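Local atomic coordinates of Lmo2812 protein (Listeria monocytogenes EGD-e, PDB entry 5ZQA), a protein that is a penicillin-binding protein of the S11 peptidase family and probably acts as a serine-type D-Ala-D-Ala carboxypeptidase in cell-wall peptidoglycan metabolism. Residues Thr227-Ile238 with Ile251-Phe262; Tyr115-Ala123 with Ala207-Leu215. All coordinates share one frame; numbering follows the deposited sequence.

Interaction 1 of 2, residues Thr227-Ile238 with Ile251-Phe262; sequences TGFTDEAGYCFI and IVLDAGTAEKRF
Phe237 and Val252 form an antiparallel hydrogen-bonded pair where the short strand 236-238 runs against 251-253 at 169°; Phe237 N to Val252 O and Val252 N to Phe237 O are both 2.9 Å. The two strands form a beta hairpin in the five-stranded antiparallel sheet of the serine penicillin-recognising (beta-lactamase/transpeptidase-like) fold, and the helix that starts after Thr257 packs back on that sheet. Between Phe237 and Tyr235 the register slips by one residue, a beta bulge, so that Tyr235 pairs with Ala255 rather than Asp254. Asp254 N points its hydrogen at Cys236 SG, a long, nearly straight bond of 3.6 Å. Beyond the bulge, the Tyr235 ring lies flat over the helix start: Ala258 N sits above the centre of one face, while Phe229 CD1 covers the opposite one. Phe262 sends its edge into the face of Phe237. Arg261 has CG between its backbone N and carbonyl carbon (chi1 79°), which helps carry the guanidinium in between Tyr235 CD2 on one face and Thr227 CG2 on the other. Cys236 O is gripped from opposite faces of its carbonyl plane, by Gly228 N and by Arg261 NH1, the latter at 3.2 Å and bent to 138° at the hydrogen.

Interaction 2 of 2, residues Tyr115-Ala123 with Ala207-Leu215; sequences YSAMLTMSA and AKLESTNDL
Thr120 holds CG2 opposite its backbone N, with OG1 beside that N (chi1 -60°), and this divides the work of the side chain: the methyl comes down on the backbone of Ser211, Thr120 CG2 to Ser211 N 3.5 Å, while OG1 turns back along the helix and donates to Ser116 O. That carbonyl also takes the helical bond from Thr120 N, so two donors from one residue hold it. Leu209 has CG pointing away from its carbonyl carbon (chi1 -55°), and its branch offers one methyl to Ala117 and the other to Met121, just past the last turn of the helix. Leu209 CD1 presses on Ala117 CB at 3.6 Å, and Leu209 CD2 meets Met121 SD more loosely at 4.1 Å. The contact thus lays strand 208-210 of a small two-stranded sheet along the end of helix 111-120, just ahead of Ser122, a predicted active-site serine, which the family's SxN motif probably provides. Ser122 leaves the helix with positive phi, and its OG is hydrogen-bonded to Ser62 and Lys226. Where the strand ends, Thr212 N donates to Thr120 O at 3.0 Å, almost along the C=O axis. Ser211 CA adds a C-H contact to the same oxygen. A water bonded to Leu119 O and Thr212 OG1 also reaches Thr120 O, weakly, and Thr212 OG1 has a further partner in Thr227 OG1. The turn itself is an ST turn: Ser211 OG accepts from Asn213 N at 2.9 Å.

Interactions 1 and 2 have centres about 16 Å apart, yet they touch through a hydroxyl pair: Thr227 OG1 lies 2.6 Å from Thr212 OG1, a probable hydrogen bond. Nearby, the rings of Phe237 and Phe262 rest on the loop of interaction 2, with Phe237 CZ 3.4 Å from Asn213 ND2 and Phe262 CZ 3.5 Å from Thr212 O. The Thr212 side chain is about 5 Å from that of Lys226, a predicted substrate-binding residue, and about 8 Å from that of Ser62, the predicted acylated serine. Interaction 2 supplies Ser122, whereas Thr227 and Gly228 of interaction 1 directly follow Lys226, consistent with the family's KTG motif, and Gly228 lies about 4 Å from the Ser62 side chain.

Interaction 1 of 2, residues Thr227-Ile238 with Ile251-Phe262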
ATOM      1  N   THR A 227      -2.667  -0.796   4.330  1.00  8.40           N
ATOM      2  CA  THR A 227      -3.254   0.267   5.149  1.00  9.11           C
ATOM      3  C   THR A 227      -2.483   1.573   5.050  1.00  8.75           C
ATOM      4  O   THR A 227      -1.328   1.595   4.619  1.00  9.29           O
ATOM      5  CB  THR A 227      -3.271  -0.114   6.639  1.00  9.01           C
ATOM      6  OG1 THR A 227      -1.929  -0.386   7.065  1.00  9.97           O
ATOM      7  CG2 THR A 227      -4.123  -1.343   6.889  1.00 11.88           C
ATOM      8  N   GLY A 228      -3.120   2.657   5.483  1.00  7.96           N
ATOM      9  CA  GLY A 228      -2.432   3.922   5.699  1.00  9.62           C
ATOM     10  C   GLY A 228      -3.118   4.684   6.815  1.00 12.59           C
ATOM     11  O   GLY A 228      -4.318   4.501   7.036  1.00 12.18           O
ATOM     12  N   PHE A 229      -2.367   5.517   7.531  1.00 11.05           N
ATOM     13  CA  PHE A 229      -2.966   6.431   8.497  1.00 12.35           C
ATOM     14  C   PHE A 229      -2.083   7.616   8.828  1.00 14.18           C
ATOM     15  O   PHE A 229      -0.929   7.438   9.205  1.00 14.63           O
ATOM     16  CB  PHE A 229      -3.301   5.743   9.819  1.00 11.96           C
ATOM     17  CG  PHE A 229      -3.599   6.729  10.915  1.00 14.87           C
ATOM     18  CD1 PHE A 229      -4.761   7.483  10.871  1.00 15.66           C
ATOM     19  CD2 PHE A 229      -2.695   6.953  11.939  1.00 17.77           C
ATOM     20  CE1 PHE A 229      -5.035   8.414  11.853  1.00 15.36           C
ATOM     21  CE2 PHE A 229      -2.964   7.880  12.925  1.00 18.64           C
ATOM     22  CZ  PHE A 229      -4.134   8.611  12.880  1.00 18.12           C
ATOM     23  N   THR A 230      -2.648   8.812   8.676  1.00 12.62           N
ATOM     24  CA  THR A 230      -2.193  10.031   9.352  1.00 12.67           C
ATOM     25  C   THR A 230      -3.430  10.819   9.762  1.00 12.79           C
ATOM     26  O   THR A 230      -4.530  10.524   9.312  1.00 13.65           O
ATOM     27  CB  THR A 230      -1.331  10.938   8.466  1.00 15.02           C
ATOM     28  OG1 THR A 230      -2.101  11.366   7.337  1.00 14.69           O
ATOM     29  CG2 THR A 230      -0.074  10.229   8.002  1.00 17.65           C
ATOM     30  N   ASP A 231      -3.254  11.839  10.593  1.00 16.11           N
ATOM     31  CA  ASP A 231      -4.386  12.692  10.945  1.00 15.97           C
ATOM     32  C   ASP A 231      -5.027  13.290   9.691  1.00 17.18           C
ATOM     33  O   ASP A 231      -6.247  13.322   9.567  1.00 20.49           O
ATOM     34  CB  ASP A 231      -3.948  13.802  11.905  1.00 22.58           C
ATOM     35  CG  ASP A 231      -3.634  13.278  13.293  1.00 27.43           C
ATOM     36  OD1 ASP A 231      -4.285  12.303  13.727  1.00 24.71           O
ATOM     37  OD2 ASP A 231      -2.732  13.838  13.955  1.00 37.92           O
ATOM     38  N   GLU A 232      -4.186  13.721   8.756  1.00 18.44           N
ATOM     39  CA  GLU A 232      -4.621  14.369   7.522  1.00 19.23           C
ATOM     40  C   GLU A 232      -5.297  13.395   6.549  1.00 19.37           C
ATOM     41  O   GLU A 232      -6.324  13.722   5.952  1.00 18.83           O
ATOM     42  CB  GLU A 232      -3.426  15.045   6.839  1.00 24.61           C
ATOM     43  CG  GLU A 232      -2.656  16.040   7.715  1.00 27.78           C
ATOM     44  CD  GLU A 232      -1.710  15.373   8.717  1.00 32.30           C
ATOM     45  OE1 GLU A 232      -0.968  14.443   8.337  1.00 33.40           O
ATOM     46  OE2 GLU A 232      -1.710  15.787   9.897  1.00 44.52           O
ATOM     47  N   ALA A 233      -4.721  12.205   6.393  1.00 14.70           N
ATOM     48  CA  ALA A 233      -5.253  11.214   5.458  1.00 11.03           C
ATOM     49  C   ALA A 233      -6.404  10.408   6.048  1.00 11.39           C
ATOM     50  O   ALA A 233      -7.131   9.733   5.318  1.00 12.01           O
ATOM     51  CB  ALA A 233      -4.138  10.251   5.014  1.00 12.40           C
ATOM     52  N   GLY A 234      -6.552  10.464   7.365  1.00 12.59           N
ATOM     53  CA  GLY A 234      -7.463   9.578   8.065  1.00 12.41           C
ATOM     54  C   GLY A 234      -7.050   8.124   7.908  1.00 11.93           C
ATOM     55  O   GLY A 234      -5.922   7.817   7.486  1.00 11.37           O
ATOM     56  N   TYR A 235      -7.958   7.216   8.245  1.00 10.35           N
ATOM     57  CA  TYR A 235      -7.657   5.789   8.179  1.00  9.91           C
ATOM     58  C   TYR A 235      -7.989   5.238   6.799  1.00 10.55           C
ATOM     59  O   TYR A 235      -9.119   5.352   6.325  1.00  8.86           O
ATOM     60  CB  TYR A 235      -8.425   5.037   9.277  1.00 10.42           C
ATOM     61  CG  TYR A 235      -7.887   5.341  10.660  1.00 10.48           C
ATOM     62  CD1 TYR A 235      -8.373   6.419  11.392  1.00 11.61           C
ATOM     63  CD2 TYR A 235      -6.878   4.564  11.215  1.00 14.02           C
ATOM     64  CE1 TYR A 235      -7.871   6.710  12.655  1.00 14.28           C
ATOM     65  CE2 TYR A 235      -6.371   4.844  12.474  1.00 12.42           C
ATOM     66  CZ  TYR A 235      -6.875   5.916  13.187  1.00 14.99           C
ATOM     67  OH  TYR A 235      -6.380   6.207  14.443  1.00 18.82           O
ATOM     68  N   CYS A 236      -6.985   4.643   6.161  1.00  8.63           N
ATOM     69  CA  CYS A 236      -7.077   4.244   4.763  1.00  9.10           C
ATOM     70  C   CYS A 236      -6.807   2.763   4.591  1.00  7.60           C
ATOM     71  O   CYS A 236      -6.059   2.172   5.356  1.00  8.47           O
ATOM     72  CB  CYS A 236      -6.080   5.038   3.915  1.00  8.50           C
ATOM     73  SG  CYS A 236      -6.284   6.847   3.990  1.00 10.50           S
ATOM     74  N   PHE A 237      -7.400   2.160   3.566  1.00  6.94           N
ATOM     75  CA  PHE A 237      -7.108   0.761   3.266  1.00  8.37           C
ATOM     76  C   PHE A 237      -7.417   0.435   1.820  1.00  7.03           C
ATOM     77  O   PHE A 237      -8.500   0.750   1.327  1.00  8.25           O
ATOM     78  CB  PHE A 237      -7.905  -0.182   4.188  1.00  7.44           C
ATOM     79  CG  PHE A 237      -7.585  -1.647   3.987  1.00  7.70           C
ATOM     80  CD1 PHE A 237      -6.304  -2.126   4.211  1.00  8.68           C
ATOM     81  CD2 PHE A 237      -8.561  -2.543   3.578  1.00  9.45           C
ATOM     82  CE1 PHE A 237      -5.997  -3.475   4.033  1.00  9.50           C
ATOM     83  CE2 PHE A 237      -8.257  -3.896   3.401  1.00  8.75           C
ATOM     84  CZ  PHE A 237      -6.983  -4.353   3.620  1.00 10.16           C
ATOM     85  N   ILE A 238      -6.461  -0.203   1.149  1.00  7.45           N
ATOM     86  CA  ILE A 238      -6.699  -0.825  -0.147  1.00  7.27           C
ATOM     87  C   ILE A 238      -6.837  -2.318   0.101  1.00  7.44           C
ATOM     88  O   ILE A 238      -5.916  -2.955   0.610  1.00  8.36           O
ATOM     89  CB  ILE A 238      -5.570  -0.542  -1.154  1.00  7.84           C
ATOM     90  CG1 ILE A 238      -5.530   0.950  -1.473  1.00  7.96           C
ATOM     91  CG2 ILE A 238      -5.801  -1.323  -2.461  1.00  7.21           C
ATOM     92  CD1 ILE A 238      -4.360   1.382  -2.354  1.00  8.70           C
ATOM     93  N   ILE A 251     -11.011   0.486  -2.372  1.00  7.94           N
ATOM     94  CA  ILE A 251     -10.240   1.617  -1.871  1.00  7.69           C
ATOM     95  C   ILE A 251     -11.057   2.388  -0.836  1.00  8.17           C
ATOM     96  O   ILE A 251     -12.193   2.776  -1.117  1.00  8.79           O
ATOM     97  CB  ILE A 251      -9.866   2.609  -2.987  1.00  9.11           C
ATOM     98  CG1 ILE A 251      -9.357   1.890  -4.243  1.00 14.59           C
ATOM     99  CG2 ILE A 251      -8.882   3.641  -2.455  1.00  9.71           C
ATOM    100  CD1 ILE A 251      -8.064   1.259  -4.051  1.00 15.11           C
ATOM    101  N   VAL A 252     -10.477   2.602   0.345  1.00  6.91           N
ATOM    102  CA  VAL A 252     -11.068   3.403   1.417  1.00  8.39           C
ATOM    103  C   VAL A 252     -10.078   4.480   1.833  1.00  8.46           C
ATOM    104  O   VAL A 252      -8.958   4.163   2.222  1.00  8.16           O
ATOM    105  CB  VAL A 252     -11.434   2.525   2.638  1.00  8.50           C
ATOM    106  CG1 VAL A 252     -11.657   3.376   3.887  1.00 11.69           C
ATOM    107  CG2 VAL A 252     -12.659   1.675   2.316  1.00 11.64           C
ATOM    108  N   LEU A 253     -10.485   5.742   1.728  1.00  7.86           N
ATOM    109  CA  LEU A 253      -9.649   6.875   2.116  1.00  8.17           C
ATOM    110  C   LEU A 253     -10.359   7.750   3.138  1.00  9.67           C
ATOM    111  O   LEU A 253     -11.527   8.091   2.955  1.00 10.64           O
ATOM    112  CB  LEU A 253      -9.274   7.717   0.889  1.00  9.50           C
ATOM    113  CG  LEU A 253      -8.587   6.950  -0.239  1.00  9.70           C
ATOM    114  CD1 LEU A 253      -8.512   7.809  -1.501  1.00 11.10           C
ATOM    115  CD2 LEU A 253      -7.198   6.522   0.204  1.00 10.05           C
ATOM    116  N   ASP A 254      -9.644   8.088   4.205  1.00 10.70           N
ATOM    117  CA  ASP A 254     -10.117   9.014   5.250  1.00 10.49           C
ATOM    118  C   ASP A 254     -11.363   8.511   5.975  1.00 10.25           C
ATOM    119  O   ASP A 254     -12.353   9.243   6.120  1.00 12.29           O
ATOM    120  CB  ASP A 254     -10.385  10.410   4.653  1.00 12.76           C
ATOM    121  CG  ASP A 254     -10.504  11.497   5.722  1.00 18.16           C
ATOM    122  OD1 ASP A 254      -9.953  11.318   6.834  1.00 18.63           O
ATOM    123  OD2 ASP A 254     -11.144  12.534   5.446  1.00 20.73           O
ATOM    124  N   ALA A 255     -11.325   7.264   6.438  1.00  9.88           N
ATOM    125  CA  ALA A 255     -12.323   6.811   7.406  1.00  9.73           C
ATOM    126  C   ALA A 255     -11.937   7.332   8.797  1.00 13.33           C
ATOM    127  O   ALA A 255     -10.794   7.728   9.028  1.00 12.43           O
ATOM    128  CB  ALA A 255     -12.442   5.289   7.393  1.00 10.82           C
ATOM    129  N   GLY A 256     -12.888   7.337   9.731  1.00 10.97           N
ATOM    130  CA  GLY A 256     -12.682   8.026  10.996  1.00 11.18           C
ATOM    131  C   GLY A 256     -11.912   7.299  12.083  1.00 12.89           C
ATOM    132  O   GLY A 256     -11.354   7.935  12.977  1.00 13.30           O
ATOM    133  N   THR A 257     -11.918   5.971  12.033  1.00 10.90           N
ATOM    134  CA  THR A 257     -11.166   5.136  12.970  1.00 10.89           C
ATOM    135  C   THR A 257     -10.566   3.948  12.225  1.00 10.11           C
ATOM    136  O   THR A 257     -10.941   3.675  11.089  1.00 10.74           O
ATOM    137  CB  THR A 257     -12.039   4.576  14.108  1.00 13.68           C
ATOM    138  OG1 THR A 257     -12.997   3.656  13.557  1.00 11.77           O
ATOM    139  CG2 THR A 257     -12.756   5.693  14.852  1.00 13.37           C
ATOM    140  N   ALA A 258      -9.648   3.235  12.868  1.00 13.48           N
ATOM    141  CA  ALA A 258      -9.085   2.031  12.264  1.00 15.78           C
ATOM    142  C   ALA A 258     -10.172   0.990  12.000  1.00 16.04           C
ATOM    143  O   ALA A 258     -10.188   0.337  10.958  1.00 17.82           O
ATOM    144  CB  ALA A 258      -7.991   1.452  13.152  1.00 20.60           C
ATOM    145  N   GLU A 259     -11.101   0.850  12.938  1.00 13.10           N
ATOM    146  CA  GLU A 259     -12.199  -0.086  12.805  1.00 11.52           C
ATOM    147  C   GLU A 259     -13.095   0.274  11.627  1.00 11.52           C
ATOM    148  O   GLU A 259     -13.527  -0.603  10.878  1.00 13.21           O
ATOM    149  CB  GLU A 259     -13.026  -0.122  14.100  1.00 14.82           C
ATOM    150  CG  GLU A 259     -14.384  -0.786  13.947  1.00 22.60           C
ATOM    151  CD  GLU A 259     -15.190  -0.771  15.229  1.00 27.72           C
ATOM    152  OE1 GLU A 259     -15.769   0.292  15.574  1.00 23.84           O
ATOM    153  OE2 GLU A 259     -15.239  -1.831  15.893  1.00 28.23           O
ATOM    154  N   LYS A 260     -13.376   1.562  11.466  1.00 11.32           N
ATOM    155  CA  LYS A 260     -14.297   1.994  10.417  1.00 10.13           C
ATOM    156  C   LYS A 260     -13.759   1.737   9.008  1.00 11.70           C
ATOM    157  O   LYS A 260     -14.540   1.451   8.098  1.00 10.82           O
ATOM    158  CB  LYS A 260     -14.623   3.476  10.570  1.00 10.81           C
ATOM    159  CG  LYS A 260     -15.640   3.785  11.668  1.00 12.58           C
ATOM    160  CD  LYS A 260     -15.625   5.254  12.021  1.00 10.85           C
ATOM    161  CE  LYS A 260     -16.757   5.627  12.990  1.00 11.78           C
ATOM    162  NZ  LYS A 260     -18.058   5.521  12.296  1.00 11.44           N
ATOM    163  N   ARG A 261     -12.448   1.852   8.811  1.00 10.87           N
ATOM    164  CA  ARG A 261     -11.935   1.600   7.463  1.00  9.81           C
ATOM    165  C   ARG A 261     -12.203   0.152   7.084  1.00 11.11           C
ATOM    166  O   ARG A 261     -12.421  -0.151   5.911  1.00 12.62           O
ATOM    167  CB  ARG A 261     -10.436   1.920   7.347  1.00 11.98           C
ATOM    168  CG  ARG A 261      -9.521   0.870   7.907  1.00 18.64           C
ATOM    169  CD  ARG A 261      -8.078   1.284   7.778  1.00 14.07           C
ATOM    170  NE  ARG A 261      -7.318   0.818   8.925  1.00 15.63           N
ATOM    171  CZ  ARG A 261      -6.102   1.244   9.235  1.00 15.95           C
ATOM    172  NH1 ARG A 261      -5.504   2.168   8.493  1.00 12.77           N
ATOM    173  NH2 ARG A 261      -5.491   0.768  10.312  1.00 21.62           N
ATOM    174  N   PHE A 262     -12.212  -0.749   8.063  1.00 11.86           N
ATOM    175  CA  PHE A 262     -12.433  -2.151   7.743  1.00 11.51           C
ATOM    176  C   PHE A 262     -13.934  -2.471   7.633  1.00 11.84           C
ATOM    177  O   PHE A 262     -14.335  -3.316   6.839  1.00 10.75           O
ATOM    178  CB  PHE A 262     -11.725  -3.052   8.771  1.00 11.41           C
ATOM    179  CG  PHE A 262     -10.214  -2.926   8.747  1.00 12.40           C
ATOM    180  CD1 PHE A 262      -9.509  -3.153   7.578  1.00 13.89           C
ATOM    181  CD2 PHE A 262      -9.507  -2.580   9.890  1.00 14.02           C
ATOM    182  CE1 PHE A 262      -8.129  -3.046   7.543  1.00 11.96           C
ATOM    183  CE2 PHE A 262      -8.127  -2.465   9.861  1.00 15.39           C
ATOM    184  CZ  PHE A 262      -7.439  -2.699   8.676  1.00 12.50           C
TER
HETATM  185  O   HOH W   1      -8.837  13.173   8.357  1.00 27.11           O

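Interaction 2 of 2, residues Tyr115-Ala123 with Ala207-Leu215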
ATOM      1  N   TYR A 115      11.456  -5.222   2.797  1.00  7.45           N
ATOM      2  CA  TYR A 115      10.241  -5.329   1.989  1.00  6.90           C
ATOM      3  C   TYR A 115       9.072  -5.885   2.814  1.00  9.22           C
ATOM      4  O   TYR A 115       7.971  -5.322   2.794  1.00  8.86           O
ATOM      5  CB  TYR A 115      10.557  -6.191   0.760  1.00  8.00           C
ATOM      6  CG  TYR A 115       9.385  -6.693  -0.048  1.00  6.87           C
ATOM      7  CD1 TYR A 115       8.851  -7.951   0.193  1.00 10.26           C
ATOM      8  CD2 TYR A 115       8.870  -5.948  -1.098  1.00  8.99           C
ATOM      9  CE1 TYR A 115       7.796  -8.441  -0.547  1.00  9.58           C
ATOM     10  CE2 TYR A 115       7.818  -6.431  -1.854  1.00  9.04           C
ATOM     11  CZ  TYR A 115       7.286  -7.679  -1.573  1.00 11.71           C
ATOM     12  OH  TYR A 115       6.238  -8.176  -2.317  1.00 10.99           O
ATOM     13  N   SER A 116       9.311  -6.954   3.574  1.00  7.79           N
ATOM     14  CA  SER A 116       8.256  -7.492   4.431  1.00  8.05           C
ATOM     15  C   SER A 116       7.798  -6.472   5.467  1.00  9.06           C
ATOM     16  O   SER A 116       6.602  -6.314   5.680  1.00 10.98           O
ATOM     17  CB  SER A 116       8.722  -8.762   5.144  1.00  8.40           C
ATOM     18  OG  SER A 116       9.056  -9.768   4.205  1.00 10.59           O
ATOM     19  N   ALA A 117       8.745  -5.795   6.117  1.00  7.99           N
ATOM     20  CA  ALA A 117       8.405  -4.817   7.155  1.00  9.94           C
ATOM     21  C   ALA A 117       7.603  -3.650   6.584  1.00  9.94           C
ATOM     22  O   ALA A 117       6.619  -3.203   7.179  1.00  9.33           O
ATOM     23  CB  ALA A 117       9.674  -4.309   7.846  1.00  9.21           C
ATOM     24  N   MET A 118       8.014  -3.169   5.419  1.00 10.44           N
ATOM     25  CA  MET A 118       7.281  -2.108   4.744  1.00 10.55           C
ATOM     26  C   MET A 118       5.824  -2.499   4.493  1.00 10.62           C
ATOM     27  O   MET A 118       4.909  -1.736   4.806  1.00 10.39           O
ATOM     28  CB  MET A 118       7.998  -1.757   3.439  1.00 10.65           C
ATOM     29  CG  MET A 118       7.276  -0.772   2.575  1.00 12.83           C
ATOM     30  SD  MET A 118       8.244  -0.361   1.116  1.00 10.19           S
ATOM     31  CE  MET A 118       7.962  -1.816   0.105  1.00 10.81           C
ATOM     32  N   LEU A 119       5.593  -3.691   3.949  1.00 10.48           N
ATOM     33  CA  LEU A 119       4.238  -4.072   3.551  1.00 11.32           C
ATOM     34  C   LEU A 119       3.372  -4.535   4.721  1.00 11.75           C
ATOM     35  O   LEU A 119       2.161  -4.281   4.731  1.00 13.05           O
ATOM     36  CB  LEU A 119       4.287  -5.168   2.485  1.00 11.93           C
ATOM     37  CG  LEU A 119       4.733  -4.726   1.089  1.00  9.94           C
ATOM     38  CD1 LEU A 119       4.691  -5.932   0.164  1.00 10.45           C
ATOM     39  CD2 LEU A 119       3.855  -3.601   0.563  1.00 10.50           C
ATOM     40  N   THR A 120       3.994  -5.185   5.704  1.00 11.05           N
ATOM     41  CA  THR A 120       3.259  -5.842   6.789  1.00 10.29           C
ATOM     42  C   THR A 120       2.945  -4.885   7.940  1.00 11.24           C
ATOM     43  O   THR A 120       1.776  -4.705   8.314  1.00 13.20           O
ATOM     44  CB  THR A 120       4.059  -7.057   7.319  1.00 13.37           C
ATOM     45  OG1 THR A 120       4.249  -7.995   6.254  1.00 15.51           O
ATOM     46  CG2 THR A 120       3.327  -7.756   8.444  1.00 14.00           C
ATOM     47  N   MET A 121       3.974  -4.247   8.491  1.00 10.83           N
ATOM     48  CA  MET A 121       3.779  -3.349   9.633  1.00 12.80           C
ATOM     49  C   MET A 121       3.853  -1.872   9.267  1.00 11.13           C
ATOM     50  O   MET A 121       3.745  -1.011  10.141  1.00 12.71           O
ATOM     51  CB  MET A 121       4.808  -3.647  10.737  1.00 14.17           C
ATOM     52  CG  MET A 121       6.261  -3.345  10.357  1.00 12.58           C
ATOM     53  SD  MET A 121       7.379  -3.369  11.766  1.00 16.04           S
ATOM     54  CE  MET A 121       6.938  -1.830  12.575  1.00 15.34           C
ATOM     55  N   SER A 122       4.047  -1.589   7.980  1.00  9.94           N
ATOM     56  CA  SER A 122       4.083  -0.223   7.461  1.00 10.16           C
ATOM     57  C   SER A 122       5.297   0.530   8.011  1.00 12.10           C
ATOM     58  O   SER A 122       5.201   1.679   8.435  1.00 10.94           O
ATOM     59  CB  SER A 122       2.785   0.512   7.794  1.00 13.55           C
ATOM     60  OG  SER A 122       2.486   1.463   6.786  1.00 13.30           O
ATOM     61  N   ALA A 123       6.448  -0.131   7.995  1.00  9.44           N
ATOM     62  CA  ALA A 123       7.673   0.473   8.518  1.00  9.01           C
ATOM     63  C   ALA A 123       8.211   1.547   7.568  1.00  9.15           C
ATOM     64  O   ALA A 123       8.666   1.251   6.454  1.00  9.39           O
ATOM     65  CB  ALA A 123       8.728  -0.609   8.766  1.00 10.85           C
ATOM     66  N   ALA A 207      12.835 -11.800  13.889  1.00 14.96           N
ATOM     67  CA  ALA A 207      11.736 -11.039  14.475  1.00 14.86           C
ATOM     68  C   ALA A 207      10.430 -11.306  13.744  1.00 12.53           C
ATOM     69  O   ALA A 207      10.413 -11.422  12.514  1.00 14.65           O
ATOM     70  CB  ALA A 207      12.051  -9.555  14.451  1.00 19.37           C
ATOM     71  N   LYS A 208       9.338 -11.389  14.498  1.00 15.32           N
ATOM     72  CA  LYS A 208       8.023 -11.579  13.905  1.00 16.33           C
ATOM     73  C   LYS A 208       7.303 -10.246  13.806  1.00 17.42           C
ATOM     74  O   LYS A 208       7.233  -9.491  14.779  1.00 21.48           O
ATOM     75  CB  LYS A 208       7.200 -12.598  14.709  1.00 18.23           C
ATOM     76  CG  LYS A 208       7.851 -13.985  14.746  1.00 24.99           C
ATOM     77  CD  LYS A 208       6.898 -15.103  15.190  1.00 32.19           C
ATOM     78  CE  LYS A 208       5.437 -14.654  15.196  1.00 33.49           C
ATOM     79  NZ  LYS A 208       4.517 -15.629  15.859  1.00 39.05           N
ATOM     80  N   LEU A 209       6.787  -9.963  12.615  1.00 13.23           N
ATOM     81  CA  LEU A 209       6.097  -8.710  12.346  1.00 14.93           C
ATOM     82  C   LEU A 209       4.600  -8.947  12.196  1.00 15.54           C
ATOM     83  O   LEU A 209       4.190  -9.928  11.594  1.00 17.43           O
ATOM     84  CB  LEU A 209       6.665  -8.058  11.088  1.00 18.03           C
ATOM     85  CG  LEU A 209       8.182  -7.848  11.142  1.00 18.06           C
ATOM     86  CD1 LEU A 209       8.646  -6.990  10.003  1.00 21.93           C
ATOM     87  CD2 LEU A 209       8.632  -7.239  12.470  1.00 23.76           C
ATOM     88  N   GLU A 210       3.791  -8.044  12.743  1.00 14.65           N
ATOM     89  CA  GLU A 210       2.340  -8.204  12.720  1.00 13.78           C
ATOM     90  C   GLU A 210       1.696  -7.342  11.649  1.00 13.38           C
ATOM     91  O   GLU A 210       1.972  -6.149  11.558  1.00 14.26           O
ATOM     92  CB  GLU A 210       1.741  -7.848  14.077  1.00 19.39           C
ATOM     93  CG  GLU A 210       2.022  -8.861  15.166  1.00 32.04           C
ATOM     94  CD  GLU A 210       1.011  -9.989  15.212  1.00 37.29           C
ATOM     95  OE1 GLU A 210       0.410 -10.304  14.161  1.00 41.17           O
ATOM     96  OE2 GLU A 210       0.800 -10.546  16.311  1.00 42.08           O
ATOM     97  N   SER A 211       0.826  -7.950  10.855  1.00 10.01           N
ATOM     98  CA  SER A 211       0.114  -7.208   9.818  1.00 11.96           C
ATOM     99  C   SER A 211      -0.838  -6.169  10.383  1.00 12.53           C
ATOM    100  O   SER A 211      -1.526  -6.406  11.378  1.00 13.46           O
ATOM    101  CB  SER A 211      -0.672  -8.152   8.923  1.00 11.73           C
ATOM    102  OG  SER A 211      -1.303  -7.411   7.889  1.00 12.25           O
ATOM    103  N   THR A 212      -0.881  -5.021   9.722  1.00 11.16           N
ATOM    104  CA  THR A 212      -1.874  -3.996  10.009  1.00 10.27           C
ATOM    105  C   THR A 212      -3.234  -4.306   9.370  1.00 11.55           C
ATOM    106  O   THR A 212      -4.226  -3.617   9.644  1.00 13.68           O
ATOM    107  CB  THR A 212      -1.407  -2.617   9.511  1.00 11.82           C
ATOM    108  OG1 THR A 212      -1.179  -2.685   8.097  1.00 12.60           O
ATOM    109  CG2 THR A 212      -0.116  -2.174  10.215  1.00 13.14           C
ATOM    110  N   ASN A 213      -3.288  -5.328   8.516  1.00 11.58           N
ATOM    111  CA  ASN A 213      -4.541  -5.697   7.849  1.00 13.69           C
ATOM    112  C   ASN A 213      -5.388  -6.597   8.735  1.00 12.33           C
ATOM    113  O   ASN A 213      -5.209  -7.818   8.748  1.00 15.62           O
ATOM    114  CB  ASN A 213      -4.251  -6.390   6.513  1.00 11.61           C
ATOM    115  CG  ASN A 213      -5.517  -6.735   5.737  1.00 13.01           C
ATOM    116  OD1 ASN A 213      -6.639  -6.640   6.252  1.00 12.02           O
ATOM    117  ND2 ASN A 213      -5.337  -7.150   4.488  1.00 10.95           N
ATOM    118  N   ASP A 214      -6.332  -5.994   9.447  1.00 13.97           N
ATOM    119  CA  ASP A 214      -7.152  -6.737  10.405  1.00 13.73           C
ATOM    120  C   ASP A 214      -8.208  -7.635   9.759  1.00 17.71           C
ATOM    121  O   ASP A 214      -8.859  -8.406  10.456  1.00 18.83           O
ATOM    122  CB  ASP A 214      -7.844  -5.770  11.369  1.00 17.88           C
ATOM    123  CG  ASP A 214      -6.869  -5.079  12.311  1.00 25.59           C
ATOM    124  OD1 ASP A 214      -5.741  -5.588  12.494  1.00 29.18           O
ATOM    125  OD2 ASP A 214      -7.237  -4.032  12.882  1.00 32.22           O
ATOM    126  N   LEU A 215      -8.400  -7.538   8.446  1.00 14.57           N
ATOM    127  CA  LEU A 215      -9.440  -8.336   7.793  1.00 12.98           C
ATOM    128  C   LEU A 215      -8.949  -9.677   7.261  1.00 15.74           C
ATOM    129  O   LEU A 215      -9.737 -10.460   6.734  1.00 15.80           O
ATOM    130  CB  LEU A 215     -10.079  -7.551   6.643  1.00 13.96           C
ATOM    131  CG  LEU A 215     -11.008  -6.409   7.046  1.00 13.79           C
ATOM    132  CD1 LEU A 215     -11.456  -5.663   5.782  1.00 15.01           C
ATOM    133  CD2 LEU A 215     -12.217  -6.938   7.804  1.00 16.29           C
TER
HETATM  134  O   HOH W   2       1.068  -2.369   6.396  1.00 16.28           O